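Local coordinates for signal recognition particle 54 kDa protein (Aeropyrum pernix, PDB 7EPK) that is the 54 kDa protein of the signal recognition particle, combining a helical bundle, a P-loop GTPase domain and a signal peptide binding domain, at residues Q89-P93 with Y119-Y125; L197-K202 with R231-T236. All blocks are in the same frame, centred on the assembly; numbering follows the deposited sequence.

Contact 1 of 2, residues Q89-P93 with Y119-Y125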
loop_
_atom_site.group_PDB
_atom_site.type_symbol
_atom_site.label_atom_id
_atom_site.label_comp_id
_atom_site.label_asym_id
_atom_site.label_seq_id
_atom_site.Cartn_x
_atom_site.Cartn_y
_atom_site.Cartn_z
ATOM N N GLN A 89 5.611 -4.204 -5.895
ATOM C CA GLN A 89 6.650 -4.800 -6.797
ATOM C C GLN A 89 6.252 -4.616 -8.264
ATOM O O GLN A 89 6.007 -5.621 -8.941
ATOM C CB GLN A 89 6.883 -6.299 -6.557
ATOM C CG GLN A 89 7.949 -6.916 -7.479
ATOM C CD GLN A 89 7.668 -8.330 -7.949
ATOM O OE1 GLN A 89 6.525 -8.786 -8.044
ATOM N NE2 GLN A 89 8.737 -9.045 -8.266
ATOM N N VAL A 90 6.254 -3.382 -8.756
ATOM C CA VAL A 90 5.797 -3.085 -10.142
ATOM C C VAL A 90 6.954 -3.305 -11.128
ATOM O O VAL A 90 6.672 -3.755 -12.258
ATOM C CB VAL A 90 5.199 -1.675 -10.253
ATOM C CG1 VAL A 90 5.881 -0.677 -9.324
ATOM C CG2 VAL A 90 5.211 -1.199 -11.702
ATOM N N ASP A 91 8.192 -2.996 -10.731
ATOM C CA ASP A 91 9.407 -3.189 -11.565
ATOM C C ASP A 91 9.962 -4.571 -11.269
ATOM O O ASP A 91 9.960 -4.981 -10.121
ATOM C CB ASP A 91 10.478 -2.123 -11.298
ATOM C CG ASP A 91 10.012 -0.692 -11.537
ATOM O OD1 ASP A 91 9.327 -0.462 -12.560
ATOM O OD2 ASP A 91 10.290 0.175 -10.665
ATOM N N PRO A 92 10.447 -5.332 -12.275
ATOM C CA PRO A 92 11.093 -6.615 -12.039
ATOM C C PRO A 92 12.404 -6.384 -11.325
ATOM O O PRO A 92 13.040 -5.383 -11.584
ATOM C CB PRO A 92 11.395 -7.158 -13.440
ATOM C CG PRO A 92 11.515 -5.913 -14.256
ATOM C CD PRO A 92 10.427 -5.016 -13.708
ATOM N N PRO A 93 12.860 -7.312 -10.464
ATOM C CA PRO A 93 14.083 -7.106 -9.689
ATOM C C PRO A 93 15.364 -7.391 -10.461
ATOM O O PRO A 93 16.376 -7.259 -9.847
ATOM C CB PRO A 93 14.015 -8.177 -8.605
ATOM C CG PRO A 93 13.266 -9.304 -9.306
ATOM C CD PRO A 93 12.239 -8.618 -10.199
ATOM N N TYR A 119 2.525 -0.731 -20.497
ATOM C CA TYR A 119 2.763 -0.284 -19.108
ATOM C C TYR A 119 4.267 -0.222 -18.857
ATOM O O TYR A 119 4.762 0.778 -18.286
ATOM C CB TYR A 119 2.048 -1.212 -18.124
ATOM C CG TYR A 119 2.349 -0.880 -16.691
ATOM C CD1 TYR A 119 1.727 0.186 -16.069
ATOM C CD2 TYR A 119 3.308 -1.578 -15.996
ATOM C CE1 TYR A 119 2.028 0.531 -14.763
ATOM C CE2 TYR A 119 3.626 -1.245 -14.692
ATOM C CZ TYR A 119 2.985 -0.188 -14.072
ATOM O OH TYR A 119 3.294 0.122 -12.785
ATOM N N TYR A 120 4.987 -1.259 -19.267
ATOM C CA TYR A 120 6.442 -1.367 -18.989
ATOM C C TYR A 120 7.229 -0.505 -19.983
ATOM O O TYR A 120 8.325 -0.004 -19.595
ATOM C CB TYR A 120 6.891 -2.827 -18.996
ATOM C CG TYR A 120 6.571 -3.571 -17.726
ATOM C CD1 TYR A 120 7.249 -3.307 -16.546
ATOM C CD2 TYR A 120 5.591 -4.546 -17.708
ATOM C CE1 TYR A 120 6.963 -3.999 -15.385
ATOM C CE2 TYR A 120 5.297 -5.251 -16.556
ATOM C CZ TYR A 120 5.981 -4.975 -15.389
ATOM O OH TYR A 120 5.685 -5.684 -14.263
ATOM N N VAL A 121 6.709 -0.343 -21.210
ATOM C CA VAL A 121 7.357 0.520 -22.244
ATOM C C VAL A 121 7.436 1.943 -21.670
ATOM O O VAL A 121 8.582 2.447 -21.529
ATOM C CB VAL A 121 6.650 0.460 -23.614
ATOM C CG1 VAL A 121 7.225 1.485 -24.580
ATOM C CG2 VAL A 121 6.726 -0.932 -24.226
ATOM N N ARG A 122 6.285 2.508 -21.270
ATOM C CA ARG A 122 6.145 3.873 -20.689
ATOM C C ARG A 122 7.089 4.060 -19.487
ATOM O O ARG A 122 7.626 5.173 -19.344
ATOM C CB ARG A 122 4.691 4.155 -20.301
ATOM C CG ARG A 122 4.463 5.545 -19.717
ATOM C CD ARG A 122 3.161 5.650 -18.935
ATOM N NE ARG A 122 3.054 4.623 -17.896
ATOM C CZ ARG A 122 1.921 4.190 -17.333
ATOM N NH1 ARG A 122 0.744 4.688 -17.684
ATOM N NH2 ARG A 122 1.981 3.245 -16.409
ATOM N N ARG A 123 7.318 3.028 -18.668
ATOM C CA ARG A 123 8.280 3.077 -17.531
ATOM C C ARG A 123 9.719 2.904 -18.028
ATOM O O ARG A 123 10.601 2.602 -17.174
ATOM C CB ARG A 123 7.980 1.976 -16.511
ATOM C CG ARG A 123 6.606 2.072 -15.871
ATOM C CD ARG A 123 6.515 1.033 -14.776
ATOM N NE ARG A 123 7.462 1.259 -13.700
ATOM C CZ ARG A 123 7.261 2.112 -12.706
ATOM N NH1 ARG A 123 6.157 2.838 -12.669
ATOM N NH2 ARG A 123 8.160 2.241 -11.749
ATOM N N GLY A 124 9.936 3.022 -19.344
ATOM C CA GLY A 124 11.267 3.093 -19.978
ATOM C C GLY A 124 11.932 1.735 -20.107
ATOM O O GLY A 124 13.175 1.673 -20.131
ATOM N N TYR A 125 11.145 0.670 -20.193
ATOM C CA TYR A 125 11.655 -0.706 -20.409
ATOM C C TYR A 125 11.560 -0.989 -21.918
ATOM O O TYR A 125 10.541 -0.565 -22.537
ATOM C CB TYR A 125 10.878 -1.689 -19.519
ATOM C CG TYR A 125 11.341 -1.777 -18.082
ATOM C CD1 TYR A 125 12.586 -2.304 -17.775
ATOM C CD2 TYR A 125 10.535 -1.381 -17.017
ATOM C CE1 TYR A 125 13.033 -2.421 -16.469
ATOM C CE2 TYR A 125 10.970 -1.480 -15.702
ATOM C CZ TYR A 125 12.227 -2.003 -15.424
ATOM O OH TYR A 125 12.708 -2.140 -14.146
#
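Asp91 and Arg123 form a salt bridge between the loop 89-93 and the residue that follows helix 109-122. Followed outward, Asp91 passes from Tyr125 to Arg123. Its CB lies 3.6 Å from Tyr125 OH. Chi1 of -58° sets CG beside the backbone N and away from the carbonyl carbon, which turns the carboxylate to the guanidinium. OD1 takes the main bond on its syn side, from Arg123 NE at 2.8 Å, and also lies near the edge of the Tyr125 ring. The N-H...O angle is bent, 139°. Arg123 NH2 adds a weak bond to OD1, and a second weak one to OD2. The two flat groups are 38° apart. The Val90 side chain lies over one face of the same guanidinium, though the exact position of CG2 is doubtful.

The backbone is held as well. Tyr120 OH donates to Val90 O at 3.0 Å, tilted from the carbonyl plane. Tyr119 CD2 lies over the centre of the Tyr120 ring. Pro92 CD touches two tyrosines, at 4.0 Å from Tyr120 CE1 and 3.9 Å from Tyr125 CZ.

A Schellman motif ends the helix just here, with Gly124, of positive phi, as its C-prime residue.

The contact joins the chain leading into strand 97-102 to the end of helix 109-122. Beneath it, Tyr119 meets Phe268 of strand 265-270 edge-to-face, and Tyr120 and Tyr125 both rest on Ile180 of strand 180-184.

Contact 2 of 2, residues L197-K202 with R231-T236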
loop_
_atom_site.group_PDB
_atom_site.type_symbol
_atom_site.label_atom_id
_atom_site.label_comp_id
_atom_site.label_asym_id
_atom_site.label_seq_id
_atom_site.Cartn_x
_atom_site.Cartn_y
_atom_site.Cartn_z
ATOM N N LEU A 197 -3.763 -28.536 -23.031
ATOM C CA LEU A 197 -3.444 -27.114 -22.703
ATOM C C LEU A 197 -2.456 -27.042 -21.524
ATOM O O LEU A 197 -1.447 -26.331 -21.647
ATOM C CB LEU A 197 -4.747 -26.370 -22.382
ATOM C CG LEU A 197 -4.640 -24.854 -22.287
ATOM C CD1 LEU A 197 -4.281 -24.250 -23.631
ATOM C CD2 LEU A 197 -5.930 -24.243 -21.777
ATOM N N LEU A 198 -2.728 -27.757 -20.429
ATOM C CA LEU A 198 -1.844 -27.791 -19.234
ATOM C C LEU A 198 -0.478 -28.329 -19.648
ATOM O O LEU A 198 0.538 -27.703 -19.291
ATOM C CB LEU A 198 -2.466 -28.641 -18.117
ATOM C CG LEU A 198 -3.223 -27.871 -17.029
ATOM C CD1 LEU A 198 -3.935 -26.641 -17.585
ATOM C CD2 LEU A 198 -4.220 -28.779 -16.320
ATOM N N ASP A 199 -0.453 -29.427 -20.398
ATOM C CA ASP A 199 0.822 -30.060 -20.828
ATOM C C ASP A 199 1.544 -29.096 -21.785
ATOM O O ASP A 199 2.798 -29.134 -21.857
ATOM C CB ASP A 199 0.570 -31.468 -21.386
ATOM C CG ASP A 199 0.259 -32.510 -20.317
ATOM O OD1 ASP A 199 -0.327 -32.138 -19.272
ATOM O OD2 ASP A 199 0.614 -33.691 -20.529
ATOM N N GLU A 200 0.800 -28.229 -22.478
ATOM C CA GLU A 200 1.399 -27.256 -23.427
ATOM C C GLU A 200 2.138 -26.148 -22.647
ATOM O O GLU A 200 3.316 -25.828 -23.020
ATOM C CB GLU A 200 0.321 -26.710 -24.360
ATOM C CG GLU A 200 0.903 -25.927 -25.523
ATOM C CD GLU A 200 -0.057 -25.705 -26.673
ATOM O OE1 GLU A 200 -0.762 -24.679 -26.654
ATOM O OE2 GLU A 200 -0.075 -26.560 -27.588
ATOM N N MET A 201 1.480 -25.601 -21.609
ATOM C CA MET A 201 2.009 -24.557 -20.686
ATOM C C MET A 201 3.286 -25.085 -20.010
ATOM O O MET A 201 4.340 -24.408 -20.080
ATOM C CB MET A 201 0.967 -24.177 -19.622
ATOM C CG MET A 201 -0.334 -23.546 -20.153
ATOM S SD MET A 201 -0.124 -22.157 -21.327
ATOM C CE MET A 201 -0.104 -23.047 -22.883
ATOM N N LYS A 202 3.202 -26.274 -19.413
ATOM C CA LYS A 202 4.332 -26.962 -18.738
ATOM C C LYS A 202 5.516 -27.126 -19.697
ATOM O O LYS A 202 6.653 -27.144 -19.226
ATOM C CB LYS A 202 3.848 -28.320 -18.227
ATOM C CG LYS A 202 4.919 -29.232 -17.638
ATOM C CD LYS A 202 4.348 -30.450 -16.914
ATOM C CE LYS A 202 3.368 -30.099 -15.804
ATOM N NZ LYS A 202 2.932 -31.291 -15.035
ATOM N N ARG A 231 -5.494 -25.998 -10.878
ATOM C CA ARG A 231 -5.148 -26.651 -12.160
ATOM C C ARG A 231 -3.903 -25.993 -12.758
ATOM O O ARG A 231 -2.942 -26.716 -13.089
ATOM C CB ARG A 231 -6.319 -26.570 -13.136
ATOM C CG ARG A 231 -7.109 -27.864 -13.233
ATOM C CD ARG A 231 -8.558 -27.636 -12.888
ATOM N NE ARG A 231 -9.142 -26.567 -13.686
ATOM C CZ ARG A 231 -10.309 -25.998 -13.413
ATOM N NH1 ARG A 231 -11.010 -26.417 -12.371
ATOM N NH2 ARG A 231 -10.772 -25.020 -14.175
ATOM N N PHE A 232 -3.929 -24.673 -12.927
ATOM C CA PHE A 232 -2.846 -23.935 -13.623
ATOM C C PHE A 232 -1.586 -23.931 -12.758
ATOM O O PHE A 232 -0.474 -24.019 -13.308
ATOM C CB PHE A 232 -3.326 -22.547 -14.038
ATOM C CG PHE A 232 -4.006 -22.552 -15.382
ATOM C CD1 PHE A 232 -3.264 -22.711 -16.543
ATOM C CD2 PHE A 232 -5.382 -22.432 -15.482
ATOM C CE1 PHE A 232 -3.888 -22.721 -17.780
ATOM C CE2 PHE A 232 -6.006 -22.429 -16.720
ATOM C CZ PHE A 232 -5.257 -22.571 -17.867
ATOM N N HIS A 233 -1.755 -23.879 -11.443
ATOM C CA HIS A 233 -0.638 -23.829 -10.465
ATOM C C HIS A 233 0.146 -25.148 -10.487
ATOM O O HIS A 233 1.344 -25.131 -10.128
ATOM C CB HIS A 233 -1.179 -23.496 -9.070
ATOM C CG HIS A 233 -0.121 -23.256 -8.052
ATOM N ND1 HIS A 233 0.308 -21.984 -7.739
ATOM C CD2 HIS A 233 0.589 -24.114 -7.289
ATOM C CE1 HIS A 233 1.227 -22.066 -6.801
ATOM N NE2 HIS A 233 1.419 -23.360 -6.507
ATOM N N LYS A 234 -0.513 -26.246 -10.860
ATOM C CA LYS A 234 0.093 -27.597 -10.890
ATOM C C LYS A 234 1.111 -27.615 -12.026
ATOM O O LYS A 234 2.262 -27.986 -11.767
ATOM C CB LYS A 234 -1.002 -28.659 -11.051
ATOM C CG LYS A 234 -0.635 -30.083 -10.648
ATOM C CD LYS A 234 -1.781 -31.072 -10.818
ATOM C CE LYS A 234 -2.031 -31.934 -9.596
ATOM N NZ LYS A 234 -3.460 -32.308 -9.467
ATOM N N SER A 235 0.698 -27.200 -13.227
ATOM C CA SER A 235 1.490 -27.287 -14.490
ATOM C C SER A 235 2.608 -26.235 -14.492
ATOM O O SER A 235 3.747 -26.576 -14.808
ATOM C CB SER A 235 0.605 -27.126 -15.707
ATOM O OG SER A 235 0.102 -25.799 -15.787
ATOM N N THR A 236 2.263 -24.991 -14.166
ATOM C CA THR A 236 3.185 -23.834 -14.116
ATOM C C THR A 236 2.922 -23.074 -12.821
ATOM O O THR A 236 2.007 -22.237 -12.791
ATOM C CB THR A 236 2.984 -22.939 -15.343
ATOM O OG1 THR A 236 1.623 -22.517 -15.306
ATOM C CG2 THR A 236 3.287 -23.651 -16.643
#
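Phe232, whose ring packs against Leu198, has a carbonyl oxygen gripped by three donors near the end of its helix. The two segments belong to successive helices of the P-loop GTPase fold, each linking parallel strands of the central sheet. Phe232 O accepts from Thr236 N at 3.0 Å, from Ser235 OG at 3.1 Å and from Thr236 OG1 at 3.3 Å. Ser235 can donate there because chi1 of 68° folds OG back between its own backbone N and carbonyl carbon. Both hydroxyls donate within 231-236, and no hydrogen bond crosses to 197-202.

Segments 197-202 and 231-235 run in broadly the same direction, crossing at -39° with their axes 9.4 Å apart. Leu198 reaches across with CD1 over one face of the Phe232 ring, a CH-pi contact 4.2 Å from the ring centroid. Met201 CG comes to the edge of that ring. Met201 CB meets the methyl CG2 of Thr236, so the apolar branch of the threonine faces the neighbouring helix.

Below, Phe232, Met201 and Thr236 all lean on Val102 of strand 97-102, and Phe232 also touches Val104. On the exposed side, Arg231 NE makes a salt bridge with Glu194. Lys202 bends at chi3, -56°, and lays its aliphatic chain along Ser235, bringing CE to 3.6 Å from Ser235 CA.

Contacts 1 and 2 come in series along the chain. Their centres are 26 Å apart and their nearest atoms about 14 Å, so they do not touch. Both pack on the same mixed sheet. Contact 1 lies beside strands 127-131, 180-184 and 265-270, while contact 2 rests on strands 97-102 and 212-218. The loop of contact 1 enters strand 97-102 at its N-terminal end. Contact 2 touches Val102 at its C-terminal end. The two contacts thus flank the strand that leads to the nucleotide. A loop consistent with the P-loop follows, then helix 109-122, which carries contact 1 at its end. The Phe232 side chain is about 10 Å from GDP, that of Tyr119 about 13 Å.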